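Local coordinates for C-glycoside 3-oxidase (Microbacterium trichothecenolyticum, PDB 7DVE), which oxidises the C3 hydroxyl of the sugar in C-glycosides such as isoorientin and mangiferin, using FAD and passing the electrons to oxygen to give hydrogen peroxide, at residues Q196-A201 against T328-V333; A304-D309 against D428-R433; R382-D387 against Q399-L404. All coordinates share one frame; numbering follows the deposited sequence.

Contact 1: Q196-A201 against T328-V333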
loop_
_atom_site.group_PDB
_atom_site.type_symbol
_atom_site.label_atom_id
_atom_site.label_comp_id
_atom_site.label_asym_id
_atom_site.label_seq_id
_atom_site.Cartn_x
_atom_site.Cartn_y
_atom_site.Cartn_z
ATOM N N GLN A 196 7.545 -18.275 -9.162
ATOM C CA GLN A 196 8.627 -18.120 -8.194
ATOM C C GLN A 196 8.017 -17.764 -6.845
ATOM O O GLN A 196 6.802 -17.568 -6.730
ATOM C CB GLN A 196 9.632 -17.053 -8.652
ATOM C CG GLN A 196 8.999 -15.705 -9.092
ATOM C CD GLN A 196 10.038 -14.766 -9.670
ATOM O OE1 GLN A 196 10.860 -14.210 -8.935
ATOM N NE2 GLN A 196 10.040 -14.616 -10.993
ATOM N N ARG A 197 8.870 -17.683 -5.814
ATOM C CA ARG A 197 8.376 -17.289 -4.500
ATOM C C ARG A 197 7.949 -15.834 -4.521
ATOM O O ARG A 197 8.544 -15.014 -5.221
ATOM C CB ARG A 197 9.438 -17.481 -3.420
ATOM C CG ARG A 197 10.003 -18.870 -3.316
ATOM C CD ARG A 197 11.508 -18.779 -3.079
ATOM N NE ARG A 197 12.031 -19.988 -2.470
ATOM C CZ ARG A 197 12.633 -20.933 -3.176
ATOM N NH1 ARG A 197 12.714 -20.854 -4.498
ATOM N NH2 ARG A 197 13.189 -21.971 -2.544
ATOM N N MET A 198 6.910 -15.508 -3.781
ATOM C CA MET A 198 6.574 -14.105 -3.661
ATOM C C MET A 198 7.603 -13.429 -2.757
ATOM O O MET A 198 7.903 -13.945 -1.679
ATOM C CB MET A 198 5.176 -13.898 -3.093
ATOM C CG MET A 198 4.822 -12.418 -3.011
ATOM S SD MET A 198 4.570 -11.702 -4.643
ATOM C CE MET A 198 2.922 -12.325 -5.027
ATOM N N PRO A 199 8.179 -12.300 -3.150
ATOM C CA PRO A 199 8.984 -11.533 -2.184
ATOM C C PRO A 199 8.064 -10.859 -1.182
ATOM O O PRO A 199 7.092 -10.205 -1.566
ATOM C CB PRO A 199 9.747 -10.521 -3.049
ATOM C CG PRO A 199 9.517 -10.915 -4.479
ATOM C CD PRO A 199 8.353 -11.853 -4.544
ATOM N N LEU A 200 8.342 -11.050 0.113
ATOM C CA LEU A 200 7.393 -10.689 1.166
ATOM C C LEU A 200 8.032 -9.774 2.198
ATOM O O LEU A 200 9.171 -9.993 2.619
ATOM C CB LEU A 200 6.836 -11.936 1.888
ATOM C CG LEU A 200 5.880 -12.902 1.188
ATOM C CD1 LEU A 200 5.673 -14.174 2.045
ATOM C CD2 LEU A 200 4.488 -12.222 0.823
ATOM N N ALA A 201 7.271 -8.782 2.646
ATOM C CA ALA A 201 7.726 -7.866 3.692
ATOM C C ALA A 201 7.376 -8.515 5.018
ATOM O O ALA A 201 6.315 -8.269 5.595
ATOM C CB ALA A 201 7.081 -6.496 3.535
ATOM N N THR A 328 1.819 -23.435 2.858
ATOM C CA THR A 328 2.347 -23.370 1.501
ATOM C C THR A 328 3.011 -22.039 1.174
ATOM O O THR A 328 3.681 -21.945 0.143
ATOM C CB THR A 328 1.242 -23.627 0.447
ATOM O OG1 THR A 328 0.171 -22.698 0.622
ATOM C CG2 THR A 328 0.713 -25.053 0.517
ATOM N N GLY A 329 2.849 -21.013 2.005
ATOM C CA GLY A 329 3.476 -19.740 1.704
ATOM C C GLY A 329 2.690 -18.916 0.693
ATOM O O GLY A 329 1.452 -18.969 0.619
ATOM N N VAL A 330 3.438 -18.125 -0.079
ATOM C CA VAL A 330 2.903 -17.250 -1.117
ATOM C C VAL A 330 3.771 -17.431 -2.358
ATOM O O VAL A 330 4.998 -17.289 -2.289
ATOM C CB VAL A 330 2.881 -15.764 -0.679
ATOM C CG1 VAL A 330 2.178 -14.894 -1.710
ATOM C CG2 VAL A 330 2.202 -15.594 0.684
ATOM N N THR A 331 3.138 -17.773 -3.471
ATOM C CA THR A 331 3.763 -17.856 -4.777
ATOM C C THR A 331 3.292 -16.711 -5.671
ATOM O O THR A 331 2.125 -16.283 -5.621
ATOM C CB THR A 331 3.439 -19.185 -5.463
ATOM O OG1 THR A 331 3.853 -20.267 -4.642
ATOM C CG2 THR A 331 4.136 -19.296 -6.811
ATOM N N TRP A 332 4.209 -16.281 -6.531
ATOM C CA TRP A 332 4.069 -15.138 -7.410
ATOM C C TRP A 332 4.015 -15.623 -8.854
ATOM O O TRP A 332 4.911 -16.346 -9.297
ATOM C CB TRP A 332 5.258 -14.204 -7.199
ATOM C CG TRP A 332 5.333 -13.023 -8.103
ATOM C CD1 TRP A 332 4.306 -12.450 -8.801
ATOM C CD2 TRP A 332 6.504 -12.241 -8.387
ATOM N NE1 TRP A 332 4.766 -11.367 -9.501
ATOM C CE2 TRP A 332 6.111 -11.219 -9.273
ATOM C CE3 TRP A 332 7.845 -12.316 -7.982
ATOM C CZ2 TRP A 332 7.003 -10.266 -9.755
ATOM C CZ3 TRP A 332 8.737 -11.382 -8.457
ATOM C CH2 TRP A 332 8.315 -10.367 -9.343
ATOM N N VAL A 333 2.961 -15.243 -9.575
ATOM C CA VAL A 333 2.825 -15.511 -11.002
ATOM C C VAL A 333 2.942 -14.165 -11.705
ATOM O O VAL A 333 1.962 -13.403 -11.756
ATOM C CB VAL A 333 1.497 -16.201 -11.343
ATOM C CG1 VAL A 333 1.536 -16.709 -12.798
ATOM C CG2 VAL A 333 1.200 -17.328 -10.349
#

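Contact 2: A304-D309 against D428-R433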
loop_
_atom_site.group_PDB
_atom_site.type_symbol
_atom_site.label_atom_id
_atom_site.label_comp_id
_atom_site.label_asym_id
_atom_site.label_seq_id
_atom_site.Cartn_x
_atom_site.Cartn_y
_atom_site.Cartn_z
ATOM N N ALA A 304 -10.509 -20.244 -4.916
ATOM C CA ALA A 304 -10.004 -21.062 -3.825
ATOM C C ALA A 304 -9.960 -22.506 -4.284
ATOM O O ALA A 304 -10.893 -22.967 -4.951
ATOM C CB ALA A 304 -10.895 -20.935 -2.570
ATOM N N VAL A 305 -8.882 -23.227 -3.943
ATOM C CA VAL A 305 -8.764 -24.628 -4.351
ATOM C C VAL A 305 -8.242 -25.489 -3.202
ATOM O O VAL A 305 -7.494 -25.035 -2.332
ATOM C CB VAL A 305 -7.880 -24.827 -5.612
ATOM C CG1 VAL A 305 -8.319 -23.900 -6.744
ATOM C CG2 VAL A 305 -6.416 -24.625 -5.287
ATOM N N ARG A 306 -8.683 -26.743 -3.193
ATOM C CA ARG A 306 -8.168 -27.762 -2.297
ATOM C C ARG A 306 -7.027 -28.499 -2.984
ATOM O O ARG A 306 -7.237 -29.178 -3.997
ATOM C CB ARG A 306 -9.272 -28.739 -1.903
ATOM C CG ARG A 306 -8.780 -29.878 -1.027
ATOM C CD ARG A 306 -9.895 -30.888 -0.762
ATOM N NE ARG A 306 -10.507 -30.569 0.522
ATOM C CZ ARG A 306 -11.636 -29.889 0.662
ATOM N NH1 ARG A 306 -12.377 -29.557 -0.388
ATOM N NH2 ARG A 306 -12.021 -29.521 1.882
ATOM N N MET A 307 -5.826 -28.374 -2.437
ATOM C CA MET A 307 -4.668 -29.049 -3.020
ATOM C C MET A 307 -4.822 -30.570 -2.979
ATOM O O MET A 307 -5.207 -31.147 -1.956
ATOM C CB MET A 307 -3.406 -28.637 -2.276
ATOM C CG MET A 307 -2.756 -27.425 -2.890
ATOM S SD MET A 307 -1.086 -27.181 -2.308
ATOM C CE MET A 307 -1.089 -27.979 -0.716
ATOM N N ARG A 308 -4.513 -31.220 -4.097
ATOM C CA ARG A 308 -4.551 -32.673 -4.197
ATOM C C ARG A 308 -3.184 -33.266 -3.828
ATOM O O ARG A 308 -2.168 -32.564 -3.771
ATOM C CB ARG A 308 -4.931 -33.088 -5.624
ATOM C CG ARG A 308 -4.038 -32.407 -6.693
ATOM C CD ARG A 308 -4.177 -32.984 -8.114
ATOM N NE ARG A 308 -5.451 -32.588 -8.713
ATOM C CZ ARG A 308 -5.610 -31.560 -9.541
ATOM N NH1 ARG A 308 -4.595 -30.765 -9.866
ATOM N NH2 ARG A 308 -6.825 -31.299 -10.024
ATOM N N ASP A 309 -3.165 -34.587 -3.614
ATOM C CA ASP A 309 -1.947 -35.360 -3.326
ATOM C C ASP A 309 -1.100 -34.674 -2.263
ATOM O O ASP A 309 0.021 -34.227 -2.493
ATOM C CB ASP A 309 -1.133 -35.601 -4.590
ATOM C CG ASP A 309 -1.956 -36.218 -5.687
ATOM O OD1 ASP A 309 -2.957 -36.919 -5.365
ATOM O OD2 ASP A 309 -1.603 -35.976 -6.865
ATOM N N ASP A 428 -8.361 -29.153 -6.616
ATOM C CA ASP A 428 -9.755 -29.153 -6.997
ATOM C C ASP A 428 -10.420 -27.876 -6.511
ATOM O O ASP A 428 -10.407 -27.592 -5.305
ATOM C CB ASP A 428 -10.466 -30.383 -6.445
ATOM C CG ASP A 428 -9.763 -31.675 -6.844
ATOM O OD1 ASP A 428 -9.775 -32.001 -8.050
ATOM O OD2 ASP A 428 -9.203 -32.366 -5.960
ATOM N N PRO A 429 -10.965 -27.071 -7.414
ATOM C CA PRO A 429 -11.543 -25.784 -7.010
ATOM C C PRO A 429 -12.704 -25.969 -6.040
ATOM O O PRO A 429 -13.444 -26.947 -6.114
ATOM C CB PRO A 429 -12.014 -25.180 -8.335
ATOM C CG PRO A 429 -11.157 -25.884 -9.423
ATOM C CD PRO A 429 -10.892 -27.254 -8.880
ATOM N N LEU A 430 -12.843 -25.028 -5.108
ATOM C CA LEU A 430 -13.960 -25.070 -4.176
ATOM C C LEU A 430 -15.259 -24.644 -4.838
ATOM O O LEU A 430 -16.329 -24.906 -4.293
ATOM C CB LEU A 430 -13.682 -24.178 -2.964
ATOM C CG LEU A 430 -13.149 -24.857 -1.698
ATOM C CD1 LEU A 430 -12.013 -25.831 -2.009
ATOM C CD2 LEU A 430 -12.721 -23.828 -0.663
ATOM N N ASP A 431 -15.164 -24.052 -6.023
ATOM C CA ASP A 431 -16.233 -23.436 -6.785
ATOM C C ASP A 431 -15.794 -23.558 -8.230
ATOM O O ASP A 431 -14.595 -23.513 -8.503
ATOM C CB ASP A 431 -16.396 -21.973 -6.356
ATOM C CG ASP A 431 -17.708 -21.381 -6.772
ATOM O OD1 ASP A 431 -18.203 -21.737 -7.874
ATOM O OD2 ASP A 431 -18.234 -20.552 -5.986
ATOM N N ASP A 432 -16.729 -23.761 -9.165
ATOM C CA ASP A 432 -16.173 -23.941 -10.505
ATOM C C ASP A 432 -15.839 -22.614 -11.178
ATOM O O ASP A 432 -15.148 -22.613 -12.205
ATOM C CB ASP A 432 -17.084 -24.808 -11.416
ATOM C CG ASP A 432 -18.357 -24.086 -11.890
ATOM O OD1 ASP A 432 -18.706 -23.037 -11.294
ATOM O OD2 ASP A 432 -19.038 -24.596 -12.830
ATOM N N ARG A 433 -16.280 -21.492 -10.620
ATOM C CA ARG A 433 -15.950 -20.221 -11.237
ATOM C C ARG A 433 -15.390 -19.253 -10.206
ATOM O O ARG A 433 -15.685 -19.361 -9.010
ATOM C CB ARG A 433 -17.179 -19.619 -11.928
ATOM C CG ARG A 433 -17.521 -20.322 -13.228
ATOM C CD ARG A 433 -18.517 -19.501 -14.011
ATOM N NE ARG A 433 -19.030 -20.213 -15.177
ATOM C CZ ARG A 433 -18.437 -20.217 -16.366
ATOM N NH1 ARG A 433 -17.297 -19.578 -16.568
ATOM N NH2 ARG A 433 -19.002 -20.879 -17.376
#

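Contact 3: R382-D387 against Q399-L404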
loop_
_atom_site.group_PDB
_atom_site.type_symbol
_atom_site.label_atom_id
_atom_site.label_comp_id
_atom_site.label_asym_id
_atom_site.label_seq_id
_atom_site.Cartn_x
_atom_site.Cartn_y
_atom_site.Cartn_z
ATOM N N ARG A 382 -11.358 9.679 -11.275
ATOM C CA ARG A 382 -10.737 10.628 -10.358
ATOM C C ARG A 382 -11.441 10.632 -9.011
ATOM O O ARG A 382 -12.533 10.082 -8.846
ATOM C CB ARG A 382 -10.755 12.044 -10.925
ATOM C CG ARG A 382 -12.158 12.536 -11.229
ATOM C CD ARG A 382 -12.062 13.744 -12.086
ATOM N NE ARG A 382 -13.238 14.574 -11.973
ATOM C CZ ARG A 382 -13.228 15.848 -11.608
ATOM N NH1 ARG A 382 -12.119 16.438 -11.190
ATOM N NH2 ARG A 382 -14.362 16.551 -11.683
ATOM N N VAL A 383 -10.790 11.283 -8.045
ATOM C CA VAL A 383 -11.424 11.692 -6.800
ATOM C C VAL A 383 -11.593 13.207 -6.828
ATOM O O VAL A 383 -10.619 13.939 -7.023
ATOM C CB VAL A 383 -10.625 11.237 -5.568
ATOM C CG1 VAL A 383 -9.166 11.620 -5.687
ATOM C CG2 VAL A 383 -11.241 11.827 -4.306
ATOM N N ALA A 384 -12.828 13.673 -6.644
ATOM C CA ALA A 384 -13.199 15.079 -6.593
ATOM C C ALA A 384 -13.637 15.452 -5.181
ATOM O O ALA A 384 -13.991 14.590 -4.372
ATOM C CB ALA A 384 -14.332 15.380 -7.588
ATOM N N PHE A 385 -13.638 16.750 -4.889
ATOM C CA PHE A 385 -13.863 17.213 -3.526
ATOM C C PHE A 385 -14.927 18.296 -3.496
ATOM O O PHE A 385 -15.113 19.032 -4.463
ATOM C CB PHE A 385 -12.557 17.724 -2.900
ATOM C CG PHE A 385 -11.492 16.692 -2.865
ATOM C CD1 PHE A 385 -11.533 15.678 -1.926
ATOM C CD2 PHE A 385 -10.469 16.694 -3.807
ATOM C CE1 PHE A 385 -10.553 14.701 -1.912
ATOM C CE2 PHE A 385 -9.501 15.723 -3.791
ATOM C CZ PHE A 385 -9.550 14.725 -2.849
ATOM N N SER A 386 -15.628 18.375 -2.366
ATOM C CA SER A 386 -16.763 19.267 -2.188
ATOM C C SER A 386 -16.333 20.538 -1.473
ATOM O O SER A 386 -15.537 20.490 -0.528
ATOM C CB SER A 386 -17.875 18.579 -1.391
ATOM O OG SER A 386 -19.003 19.445 -1.261
ATOM N N ASP A 387 -16.881 21.674 -1.928
ATOM C CA ASP A 387 -16.657 22.956 -1.262
ATOM C C ASP A 387 -17.349 23.027 0.091
ATOM O O ASP A 387 -16.907 23.769 0.973
ATOM C CB ASP A 387 -17.172 24.123 -2.112
ATOM C CG ASP A 387 -16.343 24.379 -3.364
ATOM O OD1 ASP A 387 -15.093 24.253 -3.312
ATOM O OD2 ASP A 387 -16.961 24.776 -4.386
ATOM N N GLN A 399 -15.982 12.634 -3.746
ATOM C CA GLN A 399 -16.852 11.996 -4.716
ATOM C C GLN A 399 -15.934 11.239 -5.659
ATOM O O GLN A 399 -14.938 11.792 -6.137
ATOM C CB GLN A 399 -17.721 13.013 -5.475
ATOM C CG GLN A 399 -18.480 12.397 -6.629
ATOM C CD GLN A 399 -19.529 11.399 -6.148
ATOM O OE1 GLN A 399 -20.255 11.678 -5.185
ATOM N NE2 GLN A 399 -19.614 10.232 -6.808
ATOM N N LEU A 400 -16.222 9.964 -5.865
ATOM C CA LEU A 400 -15.391 9.092 -6.679
ATOM C C LEU A 400 -16.048 8.925 -8.042
ATOM O O LEU A 400 -17.243 8.609 -8.129
ATOM C CB LEU A 400 -15.194 7.734 -5.999
ATOM C CG LEU A 400 -14.274 7.650 -4.763
ATOM C CD1 LEU A 400 -13.974 6.191 -4.395
ATOM C CD2 LEU A 400 -12.988 8.439 -4.954
ATOM N N HIS A 401 -15.273 9.155 -9.103
ATOM C CA HIS A 401 -15.724 8.966 -10.476
ATOM C C HIS A 401 -14.904 7.833 -11.082
ATOM O O HIS A 401 -13.675 7.928 -11.156
ATOM C CB HIS A 401 -15.556 10.242 -11.302
ATOM C CG HIS A 401 -16.445 11.376 -10.883
ATOM N ND1 HIS A 401 -17.706 11.559 -11.407
ATOM C CD2 HIS A 401 -16.228 12.423 -10.052
ATOM C CE1 HIS A 401 -18.244 12.649 -10.889
ATOM N NE2 HIS A 401 -17.369 13.194 -10.065
ATOM N N TYR A 402 -15.576 6.785 -11.543
ATOM C CA TYR A 402 -14.845 5.596 -11.951
ATOM C C TYR A 402 -15.686 4.778 -12.913
ATOM O O TYR A 402 -16.814 4.388 -12.591
ATOM C CB TYR A 402 -14.472 4.764 -10.746
ATOM C CG TYR A 402 -13.286 3.864 -10.959
ATOM C CD1 TYR A 402 -11.986 4.377 -10.973
ATOM C CD2 TYR A 402 -13.460 2.495 -11.139
ATOM C CE1 TYR A 402 -10.900 3.543 -11.157
ATOM C CE2 TYR A 402 -12.384 1.664 -11.334
ATOM C CZ TYR A 402 -11.105 2.184 -11.333
ATOM O OH TYR A 402 -10.032 1.335 -11.516
ATOM N N THR A 403 -15.121 4.500 -14.079
ATOM C CA THR A 403 -15.796 3.755 -15.124
ATOM C C THR A 403 -14.850 2.682 -15.650
ATOM O O THR A 403 -13.647 2.910 -15.798
ATOM C CB THR A 403 -16.284 4.695 -16.267
ATOM O OG1 THR A 403 -15.202 5.526 -16.757
ATOM C CG2 THR A 403 -17.422 5.590 -15.766
ATOM N N LEU A 404 -15.406 1.498 -15.880
ATOM C CA LEU A 404 -14.730 0.427 -16.590
ATOM C C LEU A 404 -14.933 0.620 -18.086
ATOM O O LEU A 404 -16.072 0.689 -18.557
ATOM C CB LEU A 404 -15.287 -0.925 -16.144
ATOM C CG LEU A 404 -15.038 -1.331 -14.682
ATOM C CD1 LEU A 404 -15.237 -2.828 -14.459
ATOM C CD2 LEU A 404 -13.665 -0.891 -14.221
#

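Contact 1: Q196-A201 against T328-V333
The indole of W332 is met by three side chains from 196-201: Q196, M198 and P199. Q196 runs alongside it, both side chains pointing the same way, with OE1 of Q196 3.6 Å from CZ3 of W332. The amide and ring planes stand 49° apart, and NE2 turns to the carbonyl of R194. Extended beyond CG, the Q196 chain carries its amide out to the six-membered ring. M198 crosses W332 at roughly a right angle. Its CG lies anti to the backbone N (chi1 -178°) and the chain then bends at chi2 and chi3, bringing M198 SD within 3.6 Å of W332 CB. M198 SD lies 4.3 Å from the centroid of the five-membered ring of W332, an oblique Met-aromatic contact. The P199 and W332 side chains meet at a slant, P199 CD lying 3.5 Å from W332 CE3.

The backbones that carry them are paired as antiparallel strands. Q196 and W332 form a hydrogen-bonded pair, the bond from W332 N to Q196 O being 2.9 Å and nearly straight, and R197 and T331 a non-hydrogen-bonded one. The pairing belongs to the large antiparallel sheet of this GMC oxidoreductase. M198 N bonds to V330 O at 3.0 Å, the donor above the carbonyl plane.

V330 points toward 196-201 and divides its methyl groups between two neighbours: V330 CG1 lies 3.4 Å from M198 CB, while CG2 meets both methyls of L200. The M198 side chain also lies close to that of A131, an FAD-binding residue, and the L200 side chain is about 6 Å from the bound FAD at the nearest atoms.

Contact 2: A304-D309 against D428-R433
L430 N, just past strand residues 428-429, donates to A304 O in a bond of 2.8 Å that is almost straight at 178°. Two further backbone bonds follow between R306 and D428, which form an antiparallel hydrogen-bonded pair: R306 N to D428 O at 2.9 Å, and D428 N to R306 O at the same length but more bent, 151°. Each of the three acceptors is approached by a donor tilted from its carbonyl plane. P429 has no N-H to give, and it sits opposite V305 in the non-hydrogen-bonded pair. A weaker pattern surrounds that pair: P429 CA makes a CA-H...O contact with A304 O, and V305 CA makes one with D428 O, so both carbonyls receive a C-H as well as an N-H.

Among the side chains, R308 NH2 comes within 3.6 Å of D428 OD1, a long salt bridge. The R308 chain bends at chi3, a bend that turns the guanidinium toward D428 and leaves its plane 89° from the carboxylate. The firmer partner of this guanidinium is the K424 carbonyl, which takes NH1.

L430 CD1 lies against the R306 backbone, 3.6 Å from R306 N, while CD2 of L430 touches A304 CB. V305, whose CG1 rests against P429, also touches V367 and L369 of strand 366-373. The arrangement is an antiparallel pairing at the edge of the large antiparallel sheet of the GMC oxidoreductase fold, joining strands 300-307 and 427-436 away from the FAD site.

Contact 3: R382-D387 against Q399-L404
R382 and H401 exchange two backbone hydrogen bonds, and A384 and Q399 exchange two more, all four 2.9 Å long. H401 N to R382 O and A384 N to Q399 O are the straightest, each at 174°, and in both the donor lies nearly in line with the carbonyl bond. R382 N to H401 O is more bent, at 148°, although its donor stays in the carbonyl plane. Between these hydrogen-bonded pairs sits V383 opposite L400, a non-hydrogen-bonded pair in which V383 CA also makes a CA-H...O contact with Q399 O. The short strand axes approach to 4.8 Å.

Q399 turns its amide back on its own strand: bent at chi2, it places Q399 NE2 3.2 Å from L400 O, above the carbonyl plane. H401 ND1 makes a weak hydrogen bond to E109.

R382, A384, Q399 and H401 share one face of the sheet. There the R382 chain, extended from CG to NE, runs alongside H401 and points the same way. R382 CG lies 4.1 Å from H401 CB, and the guanidinium and imidazole planes differ by 21°. A384 CB sits over the centre of the guanidinium on one face, and near the plane of the imidazole at its edge. On the opposite face the contact is apolar, with L400 CD2 3.7 Å from V383 CB.

Strand 382-386 thus pairs with 396-401 as a small two-stranded sheet. The polar bonds joining these segments are all main-chain; arginine and histidine meet without a hydrogen bond, and a positive charge on the imidazole would probably be disfavoured by the guanidinium and eased by E109.

Contacts 1 and 2 belong to the same large antiparallel sheet, and they touch where T328 CG2 packs 3.7 Å from M307 CE; their segments alternate along the chain. Contact 3 lies on the opposite side of the chain's centre from contact 1, in a separate two-stranded sheet, and is nested within the loop closed by contact 2. Contacts 1 and 3 are partly buried, whereas contact 2 is a surface contact. All three share antiparallel backbone bonds; what differs is the side chains: aromatic, sulfur and aliphatic in contact 1, close to the flavin; a long salt bridge at the exposed edge in contact 2; an arginine beside a histidine in contact 3.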